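Local structure of putative isochorismatase hydrolase (Oleispira antarctica, 3LQY) at residues L116-A121 with Y139-A144; V31-A36 with A147-D152; H56-F61 with V90-Q95; N97-T102 with R132-L137. The protein probably acts as a hydrolase of the isochorismatase-like family, although its own substrate remains to be established. All coordinates share one frame; numbering follows the deposited sequence.

Contact 1: residues L116-A121 with Y139-A144; sequences LVIVGA and YECAVA
Leu116 to Ile118 pair with Cys141 to Val143 as parallel strands, their axes closing to 4.6 Å with a crossing angle of -32°, and four backbone bonds stitch them together. Leu116 binds twice, its N donating to Glu140 O at 2.9 Å and its O accepting from Ala142 N. Ile118 does the same two residues on, its N donating to Ala142 O and its O receiving Ala144 N at 3.1 Å. The alternate residues, Val117 and Val119, make their backbone bonds to strand 8-13 instead, so the strand is hydrogen-bonded along both of its edges.

Leu116, Ile118, Cys141 and Val143 share one face. Ile118 touches two partners on it: its CB lies 4.2 Å from Val143 CG2, while CG1, anti to the carbonyl carbon (chi1 -70°), and a nearly extended chi2 of 154° bring CD1 back to Cys141 CB. Leu116 crosses Tyr139 obliquely, with CD1 4.1 Å from Tyr139 CG. On the reverse face Val117 CG2 and Ala142 CB keep a looser 4.4 Å, and farther along Val119 CG1 meets Ala144 CB at 3.8 Å. Nearly every residue that touches is buried.

Helix 128-137, which connects the two strands in the chain, lays Thr131 and Ala134 over the face of Leu116, Ile118, Cys141 and Val143. Strand, covering helix and parallel neighbouring strand make a beta-alpha-beta crossover, the repeating element of the three-layered alpha/beta fold found in isochorismatase-like hydrolases.

Contact 2: residues V31-A36 with A147-D152; sequences VGTEAA and ACATLD. With GOL (glycerol), chain B.
Val31 and Thr150 are joined by one direct backbone bond, Val31 N donating to Thr150 O at 2.9 Å with an N-H...O angle of 157°. The matching bond in the other sense is made through a glycerol. Its O1 donates to Val31 O at 2.8 Å and accepts from Thr150 N at 2.9 Å, the latter bond nearly straight at 168°, so a single hydroxyl bridges the two backbones. Gly32 occupies the N-cap position of helix 33-49, and its O accepts from Ala36 N in the first turn. A weaker polar contact lies at the other end, where Ala147 CA points its hydrogen at Ala36 O over 3.4 Å.

The packing contacts are made chiefly by small residues. Ala36 CB meets Ala149 CB at 4.1 Å and also packs on the carbonyl of Cys148, while Val31 CG2 lies against Leu151 CA. Thr33 brings its CA to 4.1 Å from Ala149 CB, its hydroxyl being bonded to Tyr19 O.

Alanine methyls thus pack where helix start meets strand end, whereas the polar join combines one direct backbone bond with a hydroxyl probably from the crystallisation liquor, so the second link need not exist in the protein itself.

Contact 3: residues H56-F61 with V90-Q95; sequences HVRHEF and VVLKHQ
Lys93 lays its aliphatic chain across Val57 at about a right angle, CD resting 3.6 Å from Val57 CG1. A bend at chi4 (69°) then turns NZ to His59, where it donates to ND1 at 2.9 Å, tilted 24° from the ring plane, and to Gln95 O at 2.8 Å. NZ also bonds OD1 of the cysteine at position 126, oxidised to 3-sulfinoalanine, and makes a long, weak ion pair with Asp14, consistent with the Asp-Lys-Cys triad of isochorismatase-like hydrolases, gathered at the C-terminal ends of the parallel sheet's strands. Four backbone bonds join the two segments, whose strands run parallel, 90-93 being outermost within this chain. An alanine in place of Lys93 would probably leave His59 ND1 and the modified cysteine without this donor and open a gap beside Val57 CG1.

Beyond the strands, His94 ND1 donates to Glu60 O almost straight (176°) at 2.6 Å, and a water links His59 NE2 to His94 O. On the reverse face Arg58 forms an end-on salt bridge, NH1 (3.0 Å) and NH2 both meeting Glu60 OE2; NH1 also binds Ala76 O. Leu92 CD1 lies over one guanidinium face, toward its rim, and packs against Glu60 CB at 3.8 Å.

Contact 4: residues N97-T102 with R132-L137; sequences NSFRDT and RAAEDL
Leu137 CD1 stands almost exactly over the middle of the Phe99 ring, 3.7 Å from its centroid and only 12° off the ring normal. The two side chains reach toward each other tip to tip in a CH-pi contact, a methyl meeting an aromatic face. Phe99 CG is anti to its carbonyl carbon (chi1 -68°), and the ring extends from the loop to helix 128-137. There Ala133 CB approaches Phe99 CD2 at 3.8 Å, and Ala134 CB approaches Phe99 CE2 at 3.9 Å, so the helix offers two alanine methyls and a leucine methyl to one ring. Asn97 adds a smaller touch, its ND2 lying 3.7 Å from Ala133 CB.

Two turns fix the backbone that carries the ring. Asn97 OD1 accepts from Phe99 N at 2.9 Å, an Asx turn, with the donor 47° above the carbonyl plane; Arg100 N meanwhile closes a type I beta turn on Asn97 O. Leu104 and Leu108 of helix 104-110, together with Tyr139, also touch Phe99. An alanine at Phe99 would probably leave Leu137 CD1 without the face it covers and open a gap before Ala133 and Ala134.

Plain apolar packing therefore joins the turn between strand 90-93 and helix 104-110 to the last turns of helix 128-137, an Asx turn combined with a type I beta turn holding an aromatic side chain against a helix flank in an alpha/beta fold.

Contacts 1, 2 and 3 reach the same parallel sheet, and contact 4 lies beside it. Contact 1 continues into contact 2 along strand 140-149: Gly120 N lies 2.9 Å from Ala147 O and Gly120 O 3.1 Å from Ala149 N, both probable hydrogen bonds. Contact 4 adjoins contact 1 on the helix side, with Ala134 CB 3.7 Å from Leu116 CD1, and meets contact 3 where Ser98 OG comes to 3.4 Å from Lys93 CD. Contacts 2 and 4 are farthest apart, about 22 Å between centres and on opposite sides of the chain's centre. Contact 3 supplies Lys93 to the probable active site; the glycerol of contact 2 is remote from it, its O1 lying 16.5 Å from Lys93 NZ.

Contact 1: residues L116-A121 with Y139-A144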
loop_
_atom_site.group_PDB
_atom_site.type_symbol
_atom_site.label_atom_id
_atom_site.label_comp_id
_atom_site.label_asym_id
_atom_site.label_seq_id
_atom_site.Cartn_x
_atom_site.Cartn_y
_atom_site.Cartn_z
ATOM N N LEU A 116 -2.930 -11.703 0.477
ATOM C CA LEU A 116 -2.962 -10.238 0.501
ATOM C C LEU A 116 -3.017 -9.685 -0.916
ATOM O O LEU A 116 -2.390 -10.217 -1.834
ATOM C CB LEU A 116 -1.729 -9.673 1.195
ATOM C CG LEU A 116 -1.459 -10.088 2.636
ATOM C CD1 LEU A 116 -0.113 -9.542 3.118
ATOM C CD2 LEU A 116 -2.572 -9.686 3.553
ATOM N N VAL A 117 -3.776 -8.602 -1.083
ATOM C CA VAL A 117 -3.736 -7.803 -2.314
ATOM C C VAL A 117 -3.221 -6.438 -1.878
ATOM O O VAL A 117 -3.815 -5.817 -1.003
ATOM C CB VAL A 117 -5.111 -7.670 -2.986
ATOM C CG1 VAL A 117 -5.058 -6.627 -4.120
ATOM C CG2 VAL A 117 -5.562 -9.006 -3.530
ATOM N N ILE A 118 -2.085 -6.028 -2.449
ATOM C CA ILE A 118 -1.303 -4.882 -1.936
ATOM C C ILE A 118 -1.394 -3.702 -2.868
ATOM O O ILE A 118 -1.216 -3.846 -4.080
ATOM C CB ILE A 118 0.156 -5.307 -1.715
ATOM C CG1 ILE A 118 0.217 -6.273 -0.518
ATOM C CG2 ILE A 118 1.076 -4.120 -1.511
ATOM C CD1 ILE A 118 1.431 -7.249 -0.551
ATOM N N VAL A 119 -1.708 -2.539 -2.302
ATOM C CA VAL A 119 -1.773 -1.297 -3.052
ATOM C C VAL A 119 -1.158 -0.204 -2.168
ATOM O O VAL A 119 -0.984 -0.379 -0.965
ATOM C CB VAL A 119 -3.230 -0.960 -3.485
ATOM C CG1 VAL A 119 -3.890 -2.185 -4.193
ATOM C CG2 VAL A 119 -4.074 -0.443 -2.292
ATOM N N GLY A 120 -0.809 0.913 -2.767
ATOM C CA GLY A 120 -0.287 2.028 -1.979
ATOM C C GLY A 120 1.070 2.566 -2.420
ATOM O O GLY A 120 1.394 2.566 -3.593
ATOM N N ALA A 121 1.848 3.027 -1.463
ATOM C CA ALA A 121 3.021 3.857 -1.763
ATOM C C ALA A 121 4.035 3.729 -0.622
ATOM O O ALA A 121 3.639 3.486 0.514
ATOM C CB ALA A 121 2.603 5.308 -1.956
ATOM N N TYR A 139 2.359 -15.470 3.521
ATOM C CA TYR A 139 1.170 -15.063 2.782
ATOM C C TYR A 139 1.366 -15.179 1.296
ATOM O O TYR A 139 2.463 -14.918 0.802
ATOM C CB TYR A 139 0.817 -13.583 3.084
ATOM C CG TYR A 139 0.634 -13.309 4.559
ATOM C CD1 TYR A 139 -0.600 -13.486 5.174
ATOM C CD2 TYR A 139 1.699 -12.861 5.340
ATOM C CE1 TYR A 139 -0.759 -13.264 6.523
ATOM C CE2 TYR A 139 1.547 -12.615 6.703
ATOM C CZ TYR A 139 0.312 -12.819 7.297
ATOM O OH TYR A 139 0.149 -12.559 8.657
ATOM N N GLU A 140 0.319 -15.551 0.565
ATOM C CA GLU A 140 0.366 -15.450 -0.903
ATOM C C GLU A 140 0.028 -14.002 -1.234
ATOM O O GLU A 140 -0.966 -13.481 -0.751
ATOM C CB GLU A 140 -0.626 -16.398 -1.566
ATOM C CG GLU A 140 -0.437 -17.817 -1.172
ATOM C CD GLU A 140 -1.451 -18.712 -1.812
ATOM O OE1 GLU A 140 -2.263 -18.216 -2.624
ATOM O OE2 GLU A 140 -1.463 -19.894 -1.477
ATOM N N CYS A 141 0.880 -13.340 -2.012
ATOM C CA CYS A 141 0.739 -11.916 -2.231
ATOM C C CYS A 141 0.416 -11.645 -3.678
ATOM O O CYS A 141 0.921 -12.336 -4.593
ATOM C CB CYS A 141 2.049 -11.207 -1.892
ATOM S SG CYS A 141 2.542 -11.323 -0.175
ATOM N N ALA A 142 -0.393 -10.611 -3.870
ATOM C CA ALA A 142 -0.560 -10.001 -5.165
ATOM C C ALA A 142 -0.345 -8.511 -4.966
ATOM O O ALA A 142 -0.529 -7.995 -3.862
ATOM C CB ALA A 142 -1.950 -10.289 -5.711
ATOM N N VAL A 143 0.005 -7.829 -6.048
ATOM C CA VAL A 143 0.251 -6.409 -6.034
ATOM C C VAL A 143 -0.469 -5.864 -7.251
ATOM O O VAL A 143 -0.276 -6.355 -8.371
ATOM C CB VAL A 143 1.779 -6.071 -6.037
ATOM C CG1 VAL A 143 2.003 -4.582 -5.993
ATOM C CG2 VAL A 143 2.509 -6.759 -4.878
ATOM N N ALA A 144 -1.357 -4.874 -7.013
ATOM C CA ALA A 144 -2.049 -4.253 -8.107
ATOM C C ALA A 144 -1.123 -3.154 -8.599
ATOM O O ALA A 144 -1.002 -2.124 -7.981
ATOM C CB ALA A 144 -3.391 -3.691 -7.657
#

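Contact 2: residues V31-A36 with A147-D152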
loop_
_atom_site.group_PDB
_atom_site.type_symbol
_atom_site.label_atom_id
_atom_site.label_comp_id
_atom_site.label_asym_id
_atom_site.label_seq_id
_atom_site.Cartn_x
_atom_site.Cartn_y
_atom_site.Cartn_z
ATOM N N VAL A 31 4.685 10.662 -7.977
ATOM C CA VAL A 31 4.252 10.689 -9.371
ATOM C C VAL A 31 3.065 9.767 -9.562
ATOM O O VAL A 31 3.149 8.598 -9.239
ATOM C CB VAL A 31 5.388 10.241 -10.311
ATOM C CG1 VAL A 31 4.859 10.072 -11.717
ATOM C CG2 VAL A 31 6.548 11.238 -10.253
ATOM N N GLY A 32 1.923 10.318 -10.013
ATOM C CA GLY A 32 0.764 9.465 -10.347
ATOM C C GLY A 32 -0.036 8.967 -9.159
ATOM O O GLY A 32 -0.796 7.972 -9.257
ATOM N N THR A 33 0.080 9.630 -8.016
ATOM C CA THR A 33 -0.610 9.145 -6.830
ATOM C C THR A 33 -2.140 9.134 -7.005
ATOM O O THR A 33 -2.832 8.220 -6.567
ATOM C CB THR A 33 -0.313 9.997 -5.613
ATOM O OG1 THR A 33 1.049 10.426 -5.626
ATOM C CG2 THR A 33 -0.652 9.231 -4.320
ATOM N N GLU A 34 -2.659 10.179 -7.630
ATOM C CA GLU A 34 -4.116 10.312 -7.799
ATOM C C GLU A 34 -4.683 9.142 -8.599
ATOM O O GLU A 34 -5.678 8.499 -8.177
ATOM C CB GLU A 34 -4.431 11.654 -8.471
ATOM C CG GLU A 34 -4.232 12.841 -7.564
ATOM C CD GLU A 34 -2.803 13.229 -7.286
ATOM O OE1 GLU A 34 -1.844 12.657 -7.908
ATOM O OE2 GLU A 34 -2.625 14.061 -6.389
ATOM N N ALA A 35 -4.041 8.858 -9.740
ATOM C CA ALA A 35 -4.428 7.727 -10.569
ATOM C C ALA A 35 -4.313 6.399 -9.811
ATOM O O ALA A 35 -5.201 5.534 -9.944
ATOM C CB ALA A 35 -3.596 7.645 -11.886
ATOM N N ALA A 36 -3.194 6.208 -9.075
ATOM C CA ALA A 36 -3.014 5.032 -8.285
ATOM C C ALA A 36 -4.110 4.808 -7.259
ATOM O O ALA A 36 -4.619 3.701 -7.095
ATOM C CB ALA A 36 -1.595 5.049 -7.604
ATOM N N ALA A 147 -2.143 0.484 -8.935
ATOM C CA ALA A 147 -2.602 1.061 -7.684
ATOM C C ALA A 147 -1.461 1.322 -6.698
ATOM O O ALA A 147 -1.716 1.456 -5.491
ATOM C CB ALA A 147 -3.672 0.146 -7.032
ATOM N N CYS A 148 -0.224 1.433 -7.198
ATOM C CA CYS A 148 0.900 1.848 -6.386
ATOM C C CYS A 148 1.606 3.053 -7.046
ATOM O O CYS A 148 1.563 3.272 -8.259
ATOM C CB CYS A 148 1.915 0.680 -6.218
ATOM S SG CYS A 148 1.228 -0.831 -5.400
ATOM N N ALA A 149 2.375 3.771 -6.262
ATOM C CA ALA A 149 3.022 4.966 -6.755
ATOM C C ALA A 149 4.403 5.114 -6.184
ATOM O O ALA A 149 4.686 4.694 -5.052
ATOM C CB ALA A 149 2.166 6.206 -6.361
ATOM N N THR A 150 5.266 5.765 -6.944
ATOM C CA THR A 150 6.601 6.067 -6.465
ATOM C C THR A 150 6.996 7.446 -7.036
ATOM O O THR A 150 6.144 8.264 -7.382
ATOM C CB THR A 150 7.619 4.883 -6.840
ATOM O OG1 THR A 150 8.927 5.102 -6.295
ATOM C CG2 THR A 150 7.690 4.663 -8.350
ATOM N N LEU A 151 8.288 7.708 -7.089
ATOM C CA LEU A 151 8.829 8.946 -7.565
ATOM C C LEU A 151 10.169 8.748 -8.289
ATOM O O LEU A 151 10.756 7.638 -8.322
ATOM C CB LEU A 151 8.996 9.935 -6.398
ATOM C CG LEU A 151 9.641 9.409 -5.093
ATOM C CD1 LEU A 151 11.023 8.855 -5.170
ATOM C CD2 LEU A 151 9.617 10.635 -4.145
ATOM N N ASP A 152 10.657 9.839 -8.861
ATOM C CA ASP A 152 11.913 9.814 -9.564
ATOM C C ASP A 152 13.040 9.615 -8.540
ATOM O O ASP A 152 13.046 10.285 -7.489
ATOM C CB ASP A 152 12.176 11.132 -10.311
ATOM C CG ASP A 152 11.233 11.391 -11.478
ATOM O OD1 ASP A 152 10.391 10.549 -11.817
ATOM O OD2 ASP A 152 11.300 12.511 -12.045
HETATM C C1 GOL B . 3.732 5.610 -10.712
HETATM O O1 GOL B . 4.486 6.202 -9.661
HETATM C C2 GOL B . 4.605 5.141 -11.906
HETATM O O2 GOL B . 5.165 6.159 -12.704
HETATM C C3 GOL B . 3.771 4.266 -12.838
HETATM O O3 GOL B . 4.212 4.301 -14.180
#

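Contact 3: residues H56-F61 with V90-Q95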
loop_
_atom_site.group_PDB
_atom_site.type_symbol
_atom_site.label_atom_id
_atom_site.label_comp_id
_atom_site.label_asym_id
_atom_site.label_seq_id
_atom_site.Cartn_x
_atom_site.Cartn_y
_atom_site.Cartn_z
ATOM N N HIS A 56 -5.870 -1.189 6.512
ATOM C CA HIS A 56 -5.113 0.009 6.149
ATOM C C HIS A 56 -3.843 0.152 6.968
ATOM O O HIS A 56 -3.790 -0.198 8.166
ATOM C CB HIS A 56 -5.973 1.284 6.390
ATOM C CG HIS A 56 -7.314 1.245 5.734
ATOM N ND1 HIS A 56 -7.559 1.820 4.504
ATOM C CD2 HIS A 56 -8.490 0.696 6.139
ATOM C CE1 HIS A 56 -8.839 1.652 4.199
ATOM N NE2 HIS A 56 -9.418 0.956 5.162
ATOM N N VAL A 57 -2.843 0.752 6.341
ATOM C CA VAL A 57 -1.596 1.027 7.020
ATOM C C VAL A 57 -1.324 2.501 6.798
ATOM O O VAL A 57 -1.576 2.992 5.730
ATOM C CB VAL A 57 -0.467 0.174 6.459
ATOM C CG1 VAL A 57 0.850 0.656 7.004
ATOM C CG2 VAL A 57 -0.716 -1.333 6.802
ATOM N N ARG A 58 -0.838 3.182 7.829
ATOM C CA ARG A 58 -0.594 4.584 7.803
ATOM C C ARG A 58 0.717 4.869 8.527
ATOM O O ARG A 58 0.985 4.284 9.559
ATOM C CB ARG A 58 -1.769 5.270 8.537
ATOM C CG ARG A 58 -1.998 6.675 8.212
ATOM C CD ARG A 58 -3.293 7.239 8.826
ATOM N NE ARG A 58 -3.287 7.337 10.302
ATOM C CZ ARG A 58 -2.635 8.255 11.012
ATOM N NH1 ARG A 58 -1.946 9.219 10.411
ATOM N NH2 ARG A 58 -2.708 8.239 12.351
ATOM N N HIS A 59 1.525 5.770 7.995
ATOM C CA HIS A 59 2.841 6.098 8.569
ATOM C C HIS A 59 2.907 7.453 9.251
ATOM O O HIS A 59 2.396 8.449 8.714
ATOM C CB HIS A 59 3.894 6.106 7.450
ATOM C CG HIS A 59 5.306 6.167 7.954
ATOM N ND1 HIS A 59 6.075 5.033 8.085
ATOM C CD2 HIS A 59 6.077 7.202 8.382
ATOM C CE1 HIS A 59 7.261 5.362 8.566
ATOM N NE2 HIS A 59 7.292 6.667 8.758
ATOM N N GLU A 60 3.544 7.494 10.420
ATOM C CA GLU A 60 3.920 8.750 11.034
ATOM C C GLU A 60 5.355 8.688 11.536
ATOM O O GLU A 60 5.753 7.721 12.164
ATOM C CB GLU A 60 2.951 9.107 12.191
ATOM C CG GLU A 60 1.596 9.629 11.729
ATOM C CD GLU A 60 0.637 10.060 12.885
ATOM O OE1 GLU A 60 0.942 9.867 14.086
ATOM O OE2 GLU A 60 -0.442 10.580 12.564
ATOM N N PHE A 61 6.112 9.753 11.305
ATOM C CA PHE A 61 7.444 9.889 11.875
ATOM C C PHE A 61 7.444 10.127 13.395
ATOM O O PHE A 61 6.416 10.498 13.962
ATOM C CB PHE A 61 8.175 11.035 11.199
ATOM C CG PHE A 61 8.723 10.692 9.854
ATOM C CD1 PHE A 61 7.892 10.553 8.758
ATOM C CD2 PHE A 61 10.092 10.468 9.690
ATOM C CE1 PHE A 61 8.408 10.242 7.504
ATOM C CE2 PHE A 61 10.611 10.152 8.443
ATOM C CZ PHE A 61 9.769 10.026 7.354
ATOM N N VAL A 90 -6.882 0.114 11.065
ATOM C CA VAL A 90 -5.833 0.981 10.550
ATOM C C VAL A 90 -4.589 0.794 11.402
ATOM O O VAL A 90 -4.615 1.038 12.606
ATOM C CB VAL A 90 -6.298 2.458 10.614
ATOM C CG1 VAL A 90 -5.160 3.389 10.266
ATOM C CG2 VAL A 90 -7.474 2.648 9.679
ATOM N N VAL A 91 -3.505 0.331 10.790
ATOM C CA VAL A 91 -2.274 0.138 11.514
ATOM C C VAL A 91 -1.338 1.314 11.337
ATOM O O VAL A 91 -0.922 1.613 10.215
ATOM C CB VAL A 91 -1.504 -1.112 10.989
ATOM C CG1 VAL A 91 -0.254 -1.344 11.834
ATOM C CG2 VAL A 91 -2.421 -2.335 11.000
ATOM N N LEU A 92 -0.877 1.855 12.449
ATOM C CA LEU A 92 0.027 3.005 12.464
ATOM C C LEU A 92 1.455 2.474 12.546
ATOM O O LEU A 92 1.772 1.652 13.421
ATOM C CB LEU A 92 -0.289 3.920 13.675
ATOM C CG LEU A 92 0.631 5.134 13.898
ATOM C CD1 LEU A 92 0.763 5.995 12.636
ATOM C CD2 LEU A 92 0.135 6.003 15.043
ATOM N N LYS A 93 2.315 2.919 11.633
ATOM C CA LYS A 93 3.713 2.432 11.603
ATOM C C LYS A 93 4.704 3.594 11.615
ATOM O O LYS A 93 4.355 4.734 11.284
ATOM C CB LYS A 93 3.945 1.575 10.381
ATOM C CG LYS A 93 4.110 2.302 9.060
ATOM C CD LYS A 93 4.314 1.306 7.938
ATOM C CE LYS A 93 4.572 1.969 6.568
ATOM N NZ LYS A 93 5.903 2.692 6.437
ATOM N N HIS A 94 5.936 3.286 12.008
ATOM C CA HIS A 94 7.028 4.271 12.066
ATOM C C HIS A 94 8.276 3.816 11.318
ATOM O O HIS A 94 9.278 4.519 11.275
ATOM C CB HIS A 94 7.356 4.576 13.533
ATOM C CG HIS A 94 6.144 4.920 14.359
ATOM N ND1 HIS A 94 5.372 6.038 14.119
ATOM C CD2 HIS A 94 5.557 4.275 15.394
ATOM C CE1 HIS A 94 4.377 6.080 14.989
ATOM N NE2 HIS A 94 4.463 5.016 15.766
ATOM N N GLN A 95 8.205 2.649 10.712
ATOM C CA GLN A 95 9.355 2.050 10.006
ATOM C C GLN A 95 8.961 1.822 8.571
ATOM O O GLN A 95 7.779 1.841 8.262
ATOM C CB GLN A 95 9.730 0.702 10.645
ATOM C CG GLN A 95 10.333 0.720 12.029
ATOM C CD GLN A 95 11.683 1.399 12.106
ATOM O OE1 GLN A 95 12.205 1.935 11.121
ATOM N NE2 GLN A 95 12.259 1.386 13.294
HETATM O O HOH W 1 9.215 7.286 10.454
#

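Contact 4: residues N97-T102 with R132-L137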
loop_
_atom_site.group_PDB
_atom_site.type_symbol
_atom_site.label_atom_id
_atom_site.label_comp_id
_atom_site.label_asym_id
_atom_site.label_seq_id
_atom_site.Cartn_x
_atom_site.Cartn_y
_atom_site.Cartn_z
ATOM N N ASN A 97 9.171 -1.080 6.732
ATOM C CA ASN A 97 8.445 -2.336 6.746
ATOM C C ASN A 97 7.225 -2.258 7.627
ATOM O O ASN A 97 7.355 -2.005 8.813
ATOM C CB ASN A 97 9.396 -3.416 7.279
ATOM C CG ASN A 97 8.794 -4.812 7.323
ATOM O OD1 ASN A 97 7.600 -4.997 7.150
ATOM N ND2 ASN A 97 9.672 -5.838 7.497
ATOM N N SER A 98 6.061 -2.570 7.062
ATOM C CA SER A 98 4.783 -2.400 7.746
ATOM C C SER A 98 4.565 -3.436 8.866
ATOM O O SER A 98 3.682 -3.258 9.715
ATOM C CB SER A 98 3.617 -2.451 6.738
ATOM O OG SER A 98 3.553 -1.294 5.921
ATOM N N PHE A 99 5.360 -4.508 8.885
ATOM C CA PHE A 99 5.305 -5.479 10.003
ATOM C C PHE A 99 6.217 -5.105 11.155
ATOM O O PHE A 99 6.140 -5.735 12.200
ATOM C CB PHE A 99 5.735 -6.901 9.557
ATOM C CG PHE A 99 4.783 -7.553 8.602
ATOM C CD1 PHE A 99 3.680 -8.249 9.067
ATOM C CD2 PHE A 99 4.989 -7.469 7.238
ATOM C CE1 PHE A 99 2.780 -8.835 8.188
ATOM C CE2 PHE A 99 4.081 -8.030 6.350
ATOM C CZ PHE A 99 2.983 -8.734 6.828
ATOM N N ARG A 100 7.146 -4.179 10.960
ATOM C CA ARG A 100 8.164 -3.901 11.972
ATOM C C ARG A 100 7.661 -3.009 13.092
ATOM O O ARG A 100 7.290 -1.849 12.851
ATOM C CB ARG A 100 9.374 -3.255 11.334
ATOM C CG ARG A 100 10.507 -3.003 12.273
ATOM C CD ARG A 100 11.771 -2.723 11.508
ATOM N NE ARG A 100 12.794 -2.143 12.364
ATOM C CZ ARG A 100 13.919 -1.582 11.933
ATOM N NH1 ARG A 100 14.202 -1.547 10.637
ATOM N NH2 ARG A 100 14.782 -1.070 12.809
ATOM N N ASP A 101 7.704 -3.547 14.314
ATOM C CA ASP A 101 7.209 -2.848 15.536
ATOM C C ASP A 101 5.749 -2.393 15.436
ATOM O O ASP A 101 5.329 -1.480 16.144
ATOM C CB ASP A 101 8.105 -1.640 15.898
ATOM C CG ASP A 101 9.550 -2.042 16.213
ATOM O OD1 ASP A 101 9.771 -3.128 16.795
ATOM O OD2 ASP A 101 10.464 -1.251 15.886
ATOM N N THR A 102 4.984 -3.030 14.559
ATOM C CA THR A 102 3.574 -2.751 14.407
ATOM C C THR A 102 2.807 -3.987 14.804
ATOM O O THR A 102 3.376 -5.017 15.083
ATOM C CB THR A 102 3.174 -2.391 12.942
ATOM O OG1 THR A 102 3.108 -3.589 12.154
ATOM C CG2 THR A 102 4.126 -1.387 12.359
ATOM N N ARG A 132 7.759 -8.376 0.230
ATOM C CA ARG A 132 8.826 -9.348 0.505
ATOM C C ARG A 132 8.741 -9.854 1.915
ATOM O O ARG A 132 8.919 -11.052 2.144
ATOM C CB ARG A 132 10.183 -8.706 0.275
ATOM C CG ARG A 132 10.393 -8.353 -1.161
ATOM C CD ARG A 132 11.829 -7.893 -1.375
ATOM N NE ARG A 132 12.062 -7.408 -2.723
ATOM C CZ ARG A 132 13.064 -7.752 -3.537
ATOM N NH1 ARG A 132 13.980 -8.677 -3.203
ATOM N NH2 ARG A 132 13.127 -7.182 -4.713
ATOM N N ALA A 133 8.395 -8.982 2.869
ATOM C CA ALA A 133 8.242 -9.436 4.249
ATOM C C ALA A 133 7.069 -10.421 4.383
ATOM O O ALA A 133 7.180 -11.456 5.081
ATOM C CB ALA A 133 8.073 -8.246 5.204
ATOM N N ALA A 134 5.956 -10.098 3.714
ATOM C CA ALA A 134 4.746 -10.913 3.781
ATOM C C ALA A 134 4.941 -12.289 3.142
ATOM O O ALA A 134 4.559 -13.291 3.721
ATOM C CB ALA A 134 3.554 -10.191 3.145
ATOM N N GLU A 135 5.482 -12.310 1.930
ATOM C CA GLU A 135 5.707 -13.567 1.221
ATOM C C GLU A 135 6.626 -14.440 2.073
ATOM O O GLU A 135 6.379 -15.641 2.241
ATOM C CB GLU A 135 6.286 -13.291 -0.160
ATOM C CG GLU A 135 6.185 -14.473 -1.129
ATOM C CD GLU A 135 7.150 -15.568 -0.787
ATOM O OE1 GLU A 135 8.176 -15.240 -0.139
ATOM O OE2 GLU A 135 6.906 -16.736 -1.167
ATOM N N ASP A 136 7.683 -13.849 2.629
ATOM C CA ASP A 136 8.589 -14.585 3.541
ATOM C C ASP A 136 7.912 -15.083 4.802
ATOM O O ASP A 136 8.297 -16.109 5.355
ATOM C CB ASP A 136 9.799 -13.744 3.959
ATOM C CG ASP A 136 10.826 -13.598 2.866
ATOM O OD1 ASP A 136 10.793 -14.357 1.857
ATOM O OD2 ASP A 136 11.715 -12.710 3.017
ATOM N N LEU A 137 6.893 -14.376 5.269
ATOM C CA LEU A 137 6.156 -14.829 6.439
ATOM C C LEU A 137 5.174 -15.923 6.092
ATOM O O LEU A 137 4.661 -16.556 6.990
ATOM C CB LEU A 137 5.387 -13.675 7.074
ATOM C CG LEU A 137 6.228 -12.706 7.902
ATOM C CD1 LEU A 137 5.346 -11.471 8.311
ATOM C CD2 LEU A 137 6.853 -13.395 9.114
#